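Local structure of adenylation domain (Streptomyces sp., 5N9X) at residues 203-208 with 216-221; 36-41 with 225-230. The protein is an adenylation domain of the ANL superfamily of AMP-binding proteins, modelled here with adenosine-5'-triphosphate and threonine bound. All blocks are in the same frame, centred on the assembly; numbering follows the deposited sequence.

Interaction 1 of 2, residues 203-208 with 216-221; sequences WLLFHS and WEIWGA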
ATOM      1  N   TRP A 203     -11.874  -5.965 -10.541  1.00 13.19           N
ATOM      2  CA  TRP A 203     -10.987  -5.321  -9.588  1.00 13.86           C
ATOM      3  C   TRP A 203     -10.666  -3.919 -10.107  1.00 20.92           C
ATOM      4  O   TRP A 203     -10.510  -3.714 -11.311  1.00 17.34           O
ATOM      5  CB  TRP A 203      -9.709  -6.133  -9.402  1.00 14.36           C
ATOM      6  CG  TRP A 203      -9.884  -7.428  -8.644  1.00 15.28           C
ATOM      7  CD1 TRP A 203     -10.618  -8.515  -9.028  1.00  9.83           C
ATOM      8  CD2 TRP A 203      -9.271  -7.781  -7.404  1.00 10.96           C
ATOM      9  NE1 TRP A 203     -10.513  -9.507  -8.099  1.00  9.45           N
ATOM     10  CE2 TRP A 203      -9.700  -9.086  -7.084  1.00 10.96           C
ATOM     11  CE3 TRP A 203      -8.407  -7.119  -6.531  1.00  9.46           C
ATOM     12  CZ2 TRP A 203      -9.295  -9.747  -5.917  1.00 10.38           C
ATOM     13  CZ3 TRP A 203      -7.998  -7.767  -5.393  1.00 12.80           C
ATOM     14  CH2 TRP A 203      -8.444  -9.075  -5.088  1.00 13.14           C
ATOM     15  N   LEU A 204     -10.583  -2.947  -9.208  1.00 21.87           N
ATOM     16  CA  LEU A 204     -10.236  -1.602  -9.625  1.00 17.10           C
ATOM     17  C   LEU A 204      -8.749  -1.404  -9.406  1.00 14.93           C
ATOM     18  O   LEU A 204      -8.269  -1.670  -8.320  1.00 21.65           O
ATOM     19  CB  LEU A 204     -11.057  -0.567  -8.838  1.00 17.08           C
ATOM     20  CG  LEU A 204     -10.878   0.906  -9.214  1.00 19.87           C
ATOM     21  CD1 LEU A 204     -11.312   1.115 -10.658  1.00 13.88           C
ATOM     22  CD2 LEU A 204     -11.664   1.810  -8.275  1.00 14.16           C
ATOM     23  N   LEU A 205      -8.003  -0.976 -10.420  1.00 15.10           N
ATOM     24  CA  LEU A 205      -6.618  -0.566 -10.173  1.00 15.91           C
ATOM     25  C   LEU A 205      -6.624   0.914  -9.729  1.00 20.36           C
ATOM     26  O   LEU A 205      -6.484   1.843 -10.531  1.00 14.18           O
ATOM     27  CB  LEU A 205      -5.725  -0.797 -11.398  1.00 13.48           C
ATOM     28  CG  LEU A 205      -4.261  -0.351 -11.219  1.00 14.47           C
ATOM     29  CD1 LEU A 205      -3.542  -1.342 -10.360  1.00 11.38           C
ATOM     30  CD2 LEU A 205      -3.534  -0.251 -12.560  1.00  9.77           C
ATOM     31  N   PHE A 206      -6.828   1.113  -8.432  1.00 15.21           N
ATOM     32  CA  PHE A 206      -6.881   2.444  -7.869  1.00 17.07           C
ATOM     33  C   PHE A 206      -5.482   3.001  -7.524  1.00 18.51           C
ATOM     34  O   PHE A 206      -5.278   4.213  -7.520  1.00 15.78           O
ATOM     35  CB  PHE A 206      -7.800   2.434  -6.632  1.00 17.83           C
ATOM     36  CG  PHE A 206      -8.022   3.792  -6.019  1.00 25.00           C
ATOM     37  CD1 PHE A 206      -7.124   4.306  -5.090  1.00 23.22           C
ATOM     38  CD2 PHE A 206      -9.105   4.571  -6.395  1.00 28.92           C
ATOM     39  CE1 PHE A 206      -7.318   5.559  -4.530  1.00 23.67           C
ATOM     40  CE2 PHE A 206      -9.305   5.831  -5.836  1.00 21.74           C
ATOM     41  CZ  PHE A 206      -8.411   6.319  -4.906  1.00 23.78           C
ATOM     42  N   HIS A 207      -4.521   2.121  -7.263  1.00 14.49           N
ATOM     43  CA  HIS A 207      -3.258   2.559  -6.665  1.00 20.31           C
ATOM     44  C   HIS A 207      -2.040   2.586  -7.608  1.00 18.06           C
ATOM     45  O   HIS A 207      -1.993   1.880  -8.610  1.00 14.41           O
ATOM     46  CB  HIS A 207      -2.932   1.682  -5.441  1.00 14.37           C
ATOM     47  CG  HIS A 207      -3.907   1.830  -4.317  1.00 14.06           C
ATOM     48  ND1 HIS A 207      -5.021   1.025  -4.174  1.00 17.73           N
ATOM     49  CD2 HIS A 207      -3.948   2.708  -3.292  1.00 13.12           C
ATOM     50  CE1 HIS A 207      -5.686   1.389  -3.093  1.00 14.11           C
ATOM     51  NE2 HIS A 207      -5.055   2.403  -2.536  1.00 16.02           N
ATOM     52  N   SER A 208      -1.062   3.419  -7.259  1.00 17.07           N
ATOM     53  CA  SER A 208       0.142   3.589  -8.068  1.00 14.12           C
ATOM     54  C   SER A 208       0.871   2.279  -8.261  1.00 14.59           C
ATOM     55  O   SER A 208       0.907   1.448  -7.357  1.00 17.52           O
ATOM     56  CB  SER A 208       1.085   4.597  -7.424  1.00 16.54           C
ATOM     57  OG  SER A 208       2.371   4.476  -7.983  1.00 17.80           O
ATOM     58  N   TRP A 216      -1.631  -6.441  -5.226  1.00 10.41           N
ATOM     59  CA  TRP A 216      -2.829  -7.123  -4.812  1.00  9.84           C
ATOM     60  C   TRP A 216      -3.933  -6.890  -5.830  1.00 11.78           C
ATOM     61  O   TRP A 216      -4.650  -7.808  -6.211  1.00  7.64           O
ATOM     62  CB  TRP A 216      -3.208  -6.632  -3.429  1.00  7.54           C
ATOM     63  CG  TRP A 216      -4.538  -6.971  -2.919  1.00  8.05           C
ATOM     64  CD1 TRP A 216      -5.565  -6.112  -2.743  1.00  7.57           C
ATOM     65  CD2 TRP A 216      -4.988  -8.249  -2.444  1.00 10.74           C
ATOM     66  NE1 TRP A 216      -6.642  -6.764  -2.200  1.00 11.02           N
ATOM     67  CE2 TRP A 216      -6.315  -8.080  -1.999  1.00 11.94           C
ATOM     68  CE3 TRP A 216      -4.400  -9.522  -2.355  1.00  7.31           C
ATOM     69  CZ2 TRP A 216      -7.082  -9.149  -1.471  1.00 10.42           C
ATOM     70  CZ3 TRP A 216      -5.159 -10.576  -1.839  1.00  5.76           C
ATOM     71  CH2 TRP A 216      -6.486 -10.382  -1.405  1.00  7.13           C
ATOM     72  N   GLU A 217      -4.042  -5.646  -6.270  1.00 13.79           N
ATOM     73  CA  GLU A 217      -5.098  -5.271  -7.182  1.00 13.77           C
ATOM     74  C   GLU A 217      -4.902  -5.962  -8.537  1.00 13.25           C
ATOM     75  O   GLU A 217      -5.809  -6.617  -9.036  1.00 13.75           O
ATOM     76  CB  GLU A 217      -5.160  -3.740  -7.344  1.00 13.70           C
ATOM     77  CG  GLU A 217      -5.723  -3.004  -6.128  1.00 17.63           C
ATOM     78  CD  GLU A 217      -5.666  -1.466  -6.258  1.00 20.77           C
ATOM     79  OE1 GLU A 217      -4.790  -0.937  -6.980  1.00 18.16           O
ATOM     80  OE2 GLU A 217      -6.499  -0.784  -5.624  1.00 23.32           O
ATOM     81  N   ILE A 218      -3.725  -5.815  -9.121  1.00 10.32           N
ATOM     82  CA  ILE A 218      -3.434  -6.408 -10.429  1.00 11.94           C
ATOM     83  C   ILE A 218      -3.576  -7.936 -10.436  1.00 15.96           C
ATOM     84  O   ILE A 218      -4.274  -8.518 -11.292  1.00 11.71           O
ATOM     85  CB  ILE A 218      -1.991  -6.052 -10.902  1.00 11.46           C
ATOM     86  CG1 ILE A 218      -1.874  -4.567 -11.263  1.00 13.42           C
ATOM     87  CG2 ILE A 218      -1.550  -6.952 -12.043  1.00  9.86           C
ATOM     88  CD1 ILE A 218      -0.437  -3.964 -11.037  1.00 18.66           C
ATOM     89  N   TRP A 219      -2.919  -8.581  -9.463  1.00 11.75           N
ATOM     90  CA  TRP A 219      -2.860 -10.029  -9.442  1.00  9.49           C
ATOM     91  C   TRP A 219      -4.118 -10.648  -8.849  1.00  9.87           C
ATOM     92  O   TRP A 219      -4.450 -11.790  -9.165  1.00 15.42           O
ATOM     93  CB  TRP A 219      -1.595 -10.469  -8.713  1.00  7.92           C
ATOM     94  CG  TRP A 219      -0.462 -10.222  -9.625  1.00 12.72           C
ATOM     95  CD1 TRP A 219       0.485  -9.233  -9.525  1.00 11.08           C
ATOM     96  CD2 TRP A 219      -0.193 -10.911 -10.845  1.00 13.91           C
ATOM     97  NE1 TRP A 219       1.335  -9.292 -10.588  1.00  8.75           N
ATOM     98  CE2 TRP A 219       0.953 -10.313 -11.415  1.00 12.51           C
ATOM     99  CE3 TRP A 219      -0.802 -11.983 -11.509  1.00 11.91           C
ATOM    100  CZ2 TRP A 219       1.503 -10.754 -12.631  1.00 11.47           C
ATOM    101  CZ3 TRP A 219      -0.254 -12.425 -12.703  1.00 10.36           C
ATOM    102  CH2 TRP A 219       0.883 -11.815 -13.254  1.00 12.99           C
ATOM    103  N   GLY A 220      -4.828  -9.899  -8.021  1.00  9.72           N
ATOM    104  CA  GLY A 220      -6.172 -10.287  -7.626  1.00  9.58           C
ATOM    105  C   GLY A 220      -6.977 -10.636  -8.873  1.00 13.52           C
ATOM    106  O   GLY A 220      -7.573 -11.711  -8.969  1.00 10.33           O
ATOM    107  N   ALA A 221      -6.933  -9.731  -9.849  1.00 13.14           N
ATOM    108  CA  ALA A 221      -7.635  -9.897 -11.116  1.00 12.83           C
ATOM    109  C   ALA A 221      -7.011 -10.925 -12.052  1.00 13.92           C
ATOM    110  O   ALA A 221      -7.676 -11.856 -12.504  1.00 21.82           O
ATOM    111  CB  ALA A 221      -7.720  -8.561 -11.824  1.00 10.91           C
TER

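Interaction 2 of 2, residues 36-41 with 225-230; sequences ALHIDD and GAELVV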
ATOM      1  N   ALA A  36      -9.100  -9.194 -19.684  1.00 15.47           N
ATOM      2  CA  ALA A  36      -8.101  -9.007 -18.651  1.00 13.40           C
ATOM      3  C   ALA A  36      -8.035  -7.529 -18.223  1.00 20.42           C
ATOM      4  O   ALA A  36      -7.997  -7.215 -17.027  1.00 17.34           O
ATOM      5  CB  ALA A  36      -6.743  -9.497 -19.135  1.00 12.81           C
ATOM      6  N   LEU A  37      -8.013  -6.628 -19.205  1.00 20.17           N
ATOM      7  CA  LEU A  37      -7.906  -5.204 -18.921  1.00 19.70           C
ATOM      8  C   LEU A  37      -9.076  -4.453 -19.511  1.00 27.60           C
ATOM      9  O   LEU A  37      -9.490  -4.721 -20.645  1.00 26.00           O
ATOM     10  CB  LEU A  37      -6.593  -4.621 -19.463  1.00 24.23           C
ATOM     11  CG  LEU A  37      -5.265  -5.289 -19.085  1.00 21.00           C
ATOM     12  CD1 LEU A  37      -4.121  -4.557 -19.747  1.00 19.00           C
ATOM     13  CD2 LEU A  37      -5.053  -5.356 -17.571  1.00 17.00           C
ATOM     14  N   HIS A  38      -9.596  -3.510 -18.726  1.00 27.11           N
ATOM     15  CA  HIS A  38     -10.676  -2.624 -19.149  1.00 30.48           C
ATOM     16  C   HIS A  38     -10.267  -1.176 -18.895  1.00 28.66           C
ATOM     17  O   HIS A  38     -10.229  -0.730 -17.749  1.00 24.36           O
ATOM     18  CB  HIS A  38     -11.964  -2.951 -18.393  1.00 32.85           C
ATOM     19  CG  HIS A  38     -13.204  -2.396 -19.026  1.00 37.29           C
ATOM     20  ND1 HIS A  38     -14.467  -2.708 -18.565  1.00 34.82           N
ATOM     21  CD2 HIS A  38     -13.379  -1.583 -20.089  1.00 42.33           C
ATOM     22  CE1 HIS A  38     -15.366  -2.089 -19.310  1.00 35.14           C
ATOM     23  NE2 HIS A  38     -14.737  -1.401 -20.241  1.00 38.52           N
ATOM     24  N   ILE A  39      -9.955  -0.450 -19.963  1.00 33.01           N
ATOM     25  CA  ILE A  39      -9.499   0.929 -19.840  1.00 33.83           C
ATOM     26  C   ILE A  39     -10.458   1.833 -20.611  1.00 30.77           C
ATOM     27  O   ILE A  39     -10.420   1.915 -21.847  1.00 29.61           O
ATOM     28  CB  ILE A  39      -8.042   1.098 -20.343  1.00 39.13           C
ATOM     29  CG1 ILE A  39      -7.138   0.028 -19.720  1.00 30.57           C
ATOM     30  CG2 ILE A  39      -7.515   2.507 -20.070  1.00 25.96           C
ATOM     31  CD1 ILE A  39      -6.933  -1.188 -20.592  1.00 25.38           C
ATOM     32  N   ASP A  40     -11.323   2.498 -19.851  1.00 39.00           N
ATOM     33  CA  ASP A  40     -12.508   3.181 -20.377  1.00 45.07           C
ATOM     34  C   ASP A  40     -13.337   2.180 -21.198  1.00 36.98           C
ATOM     35  O   ASP A  40     -13.864   1.225 -20.631  1.00 37.90           O
ATOM     36  CB  ASP A  40     -12.110   4.414 -21.198  1.00 44.94           C
ATOM     37  CG  ASP A  40     -11.549   5.537 -20.330  1.00 47.42           C
ATOM     38  OD1 ASP A  40     -12.003   5.692 -19.172  1.00 49.49           O
ATOM     39  OD2 ASP A  40     -10.625   6.242 -20.795  1.00 42.29           O
ATOM     40  N   ASP A  41     -13.440   2.382 -22.514  1.00 41.58           N
ATOM     41  CA  ASP A  41     -14.175   1.456 -23.392  1.00 37.64           C
ATOM     42  C   ASP A  41     -13.273   0.391 -23.998  1.00 39.09           C
ATOM     43  O   ASP A  41     -13.732  -0.488 -24.726  1.00 54.79           O
ATOM     44  CB  ASP A  41     -14.869   2.198 -24.542  1.00 51.30           C
ATOM     45  CG  ASP A  41     -15.875   3.232 -24.069  1.00 60.41           C
ATOM     46  OD1 ASP A  41     -15.963   3.487 -22.841  1.00 48.62           O
ATOM     47  OD2 ASP A  41     -16.578   3.789 -24.952  1.00 63.33           O
ATOM     48  N   GLY A 225      -8.702 -14.842 -13.698  1.00 18.00           N
ATOM     49  CA  GLY A 225      -9.498 -14.662 -14.903  1.00 16.08           C
ATOM     50  C   GLY A 225     -10.422 -13.461 -14.821  1.00 15.66           C
ATOM     51  O   GLY A 225     -11.145 -13.146 -15.779  1.00 13.78           O
ATOM     52  N   ALA A 226     -10.400 -12.794 -13.667  1.00 12.09           N
ATOM     53  CA  ALA A 226     -11.246 -11.636 -13.434  1.00 10.84           C
ATOM     54  C   ALA A 226     -10.788 -10.457 -14.287  1.00 13.49           C
ATOM     55  O   ALA A 226      -9.740 -10.493 -14.931  1.00 15.06           O
ATOM     56  CB  ALA A 226     -11.243 -11.248 -11.951  1.00 10.25           C
ATOM     57  N   GLU A 227     -11.574  -9.401 -14.265  1.00  9.51           N
ATOM     58  CA  GLU A 227     -11.273  -8.200 -15.020  1.00 16.04           C
ATOM     59  C   GLU A 227     -10.554  -7.149 -14.170  1.00 17.16           C
ATOM     60  O   GLU A 227     -10.916  -6.940 -13.006  1.00 13.62           O
ATOM     61  CB  GLU A 227     -12.575  -7.623 -15.570  1.00 14.99           C
ATOM     62  CG  GLU A 227     -12.419  -6.565 -16.605  1.00 20.69           C
ATOM     63  CD  GLU A 227     -13.766  -6.053 -17.057  1.00 21.66           C
ATOM     64  OE1 GLU A 227     -14.674  -6.879 -17.289  1.00 26.46           O
ATOM     65  OE2 GLU A 227     -13.936  -4.826 -17.112  1.00 26.23           O
ATOM     66  N   LEU A 228      -9.547  -6.496 -14.751  1.00 13.89           N
ATOM     67  CA  LEU A 228      -8.856  -5.387 -14.092  1.00 14.07           C
ATOM     68  C   LEU A 228      -9.268  -4.047 -14.726  1.00 16.39           C
ATOM     69  O   LEU A 228      -8.896  -3.726 -15.861  1.00 16.25           O
ATOM     70  CB  LEU A 228      -7.330  -5.571 -14.163  1.00 16.17           C
ATOM     71  CG  LEU A 228      -6.475  -4.491 -13.475  1.00 13.88           C
ATOM     72  CD1 LEU A 228      -6.741  -4.431 -11.974  1.00 11.91           C
ATOM     73  CD2 LEU A 228      -4.973  -4.695 -13.715  1.00 14.90           C
ATOM     74  N   VAL A 229     -10.041  -3.265 -13.993  1.00 14.23           N
ATOM     75  CA  VAL A 229     -10.463  -1.959 -14.469  1.00 20.02           C
ATOM     76  C   VAL A 229      -9.403  -0.885 -14.151  1.00 14.90           C
ATOM     77  O   VAL A 229      -9.149  -0.587 -12.987  1.00 13.03           O
ATOM     78  CB  VAL A 229     -11.809  -1.589 -13.854  1.00 11.34           C
ATOM     79  CG1 VAL A 229     -12.297  -0.261 -14.393  1.00 10.95           C
ATOM     80  CG2 VAL A 229     -12.813  -2.695 -14.137  1.00 13.22           C
ATOM     81  N   VAL A 230      -8.776  -0.315 -15.176  1.00 13.18           N
ATOM     82  CA  VAL A 230      -7.681   0.629 -14.940  1.00 20.45           C
ATOM     83  C   VAL A 230      -8.236   2.025 -14.749  1.00 29.18           C
ATOM     84  O   VAL A 230      -8.949   2.514 -15.615  1.00 29.26           O
ATOM     85  CB  VAL A 230      -6.661   0.649 -16.098  1.00 25.60           C
ATOM     86  CG1 VAL A 230      -5.614   1.761 -15.887  1.00 20.41           C
ATOM     87  CG2 VAL A 230      -5.990  -0.701 -16.238  1.00 14.71           C
TER

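Interaction 1 of 2, residues 203-208 with 216-221
The indole of Trp203 lies flat against helix 213-222 where the helix has no side chain. Gly220 CA sits over the six-membered ring, 3.5 Å from its centroid and nearly on the ring normal, a CH-pi contact; the glycine lets the ring pack directly on the helix backbone. CG of Trp203 is anti to the carbonyl carbon (chi1 -71°), which lays the ring along the helix and Trp203 CB beside Ala221 CB. The far rim of the indole, at CZ3 and CH2, stands edge-to-face on Trp216; the planes meet at 74°, and CZ3 comes to 3.6 Å from Trp216 NE1.

Strand 202-205 and helix 213-222 open a beta-alpha-beta unit, and the short segments run at 145° to each other, so the end of the strand faces the beginning of the helix segment. There the contact becomes polar. Glu217, extended beyond CG, reaches past Leu204 O to the inverse gamma turn centred on Leu205. His207 gives two hydrogen bonds to the carboxylate: backbone N to the syn lone pair of OE1 at 3.1 Å, and ND1 to OE2 at 2.7 Å. The second lies near the imidazole plane but meets OE2 from above the carboxylate plane; a weak bond from Phe206 N also reaches OE2. This buried grip fixes the rotation of the carboxylate and probably favours its charged form. Trp216 also meets His319, and His207 meets Phe211 and Phe213, all three lining the bound threonine, so the contact lies behind that pocket's wall. Leu205 CD1 touches Ile218 CG1 at 3.7 Å. Packing is looser at the end of 203-208: Phe206, partly exposed, touches Glu217 OE2 through CB while its ring turns from the helix, and beyond His207 Ser208 OG bonds to Asp99.

Interaction 2 of 2, residues 36-41 with 225-230
A parallel strand pair in the mixed four-stranded sheet of the AMP-binding region joins residues 36-41 to 225-230. Leu37 pairs with Leu228 and His38 with Val229, and the short strand axes diverge by 25°. Three backbone hydrogen bonds form the ladder. The first runs from Leu228 N to Ala36 O at 2.8 Å. His38 N then donates to Leu228 O at 3.0 Å, and Val230 N to His38 O. Thus His38 uses both its N-H and its carbonyl on the same neighbour, reaching the residues before and after Val229, as parallel pairing requires. Each donor stands above the plane of the carbonyl it meets. CA-H...O contacts from Leu37 to Leu228 O and from Val229 to His38 O lie between these bonds.

Strand 35-39 stands between strands 227-230 and 42-45 in the sheet; on the latter side Ala36 and Leu37 both face Ile44, forming a classic beta bulge. The two sheet faces differ in character. On the leucine face, Leu37 and Leu228 lie side by side and touch CD2 to CD2 at 3.9 Å, with helix 213-222 packed on Leu228 through Ile218 and Ala221. Further along, Ile39 CG1 rests against Val230 CB at 3.7 Å.

On the side of His38, Glu227 has CG anti to the backbone N and is extended beyond CG, which brings OE2 alongside the histidine. His38 ND1 donates to Glu227 OE2 at 2.6 Å, a short but bent bond, 135° at the hydrogen. OE2 lies near the ring plane, and the imidazole and carboxylate planes are 54° apart. Glu227 OE1 has a long, weak ion pair with Arg202, and Arg249 touches the His38 side chain.

From the N terminus, strand 35-39 comes first, and its partner strand 227-230 follows only after some 180 residues; interaction 2 closes that long loop. Interaction 1 is nested inside it, closing a much shorter one in which strand 202-205 turns back through seven residues onto helix 213-222. The same helix then leads through a short loop into strand 227-230, completing a beta-alpha-beta unit. Strand 227-230 lies between 35-39 and 202-205 in one sheet, and Trp203 N and O probably hydrogen-bond to Glu227 O and Val229 N. Packing of Ala226 CB against Ala221 O adds a further touch. Together the contacts tie an early strand to a later helix and strand pair.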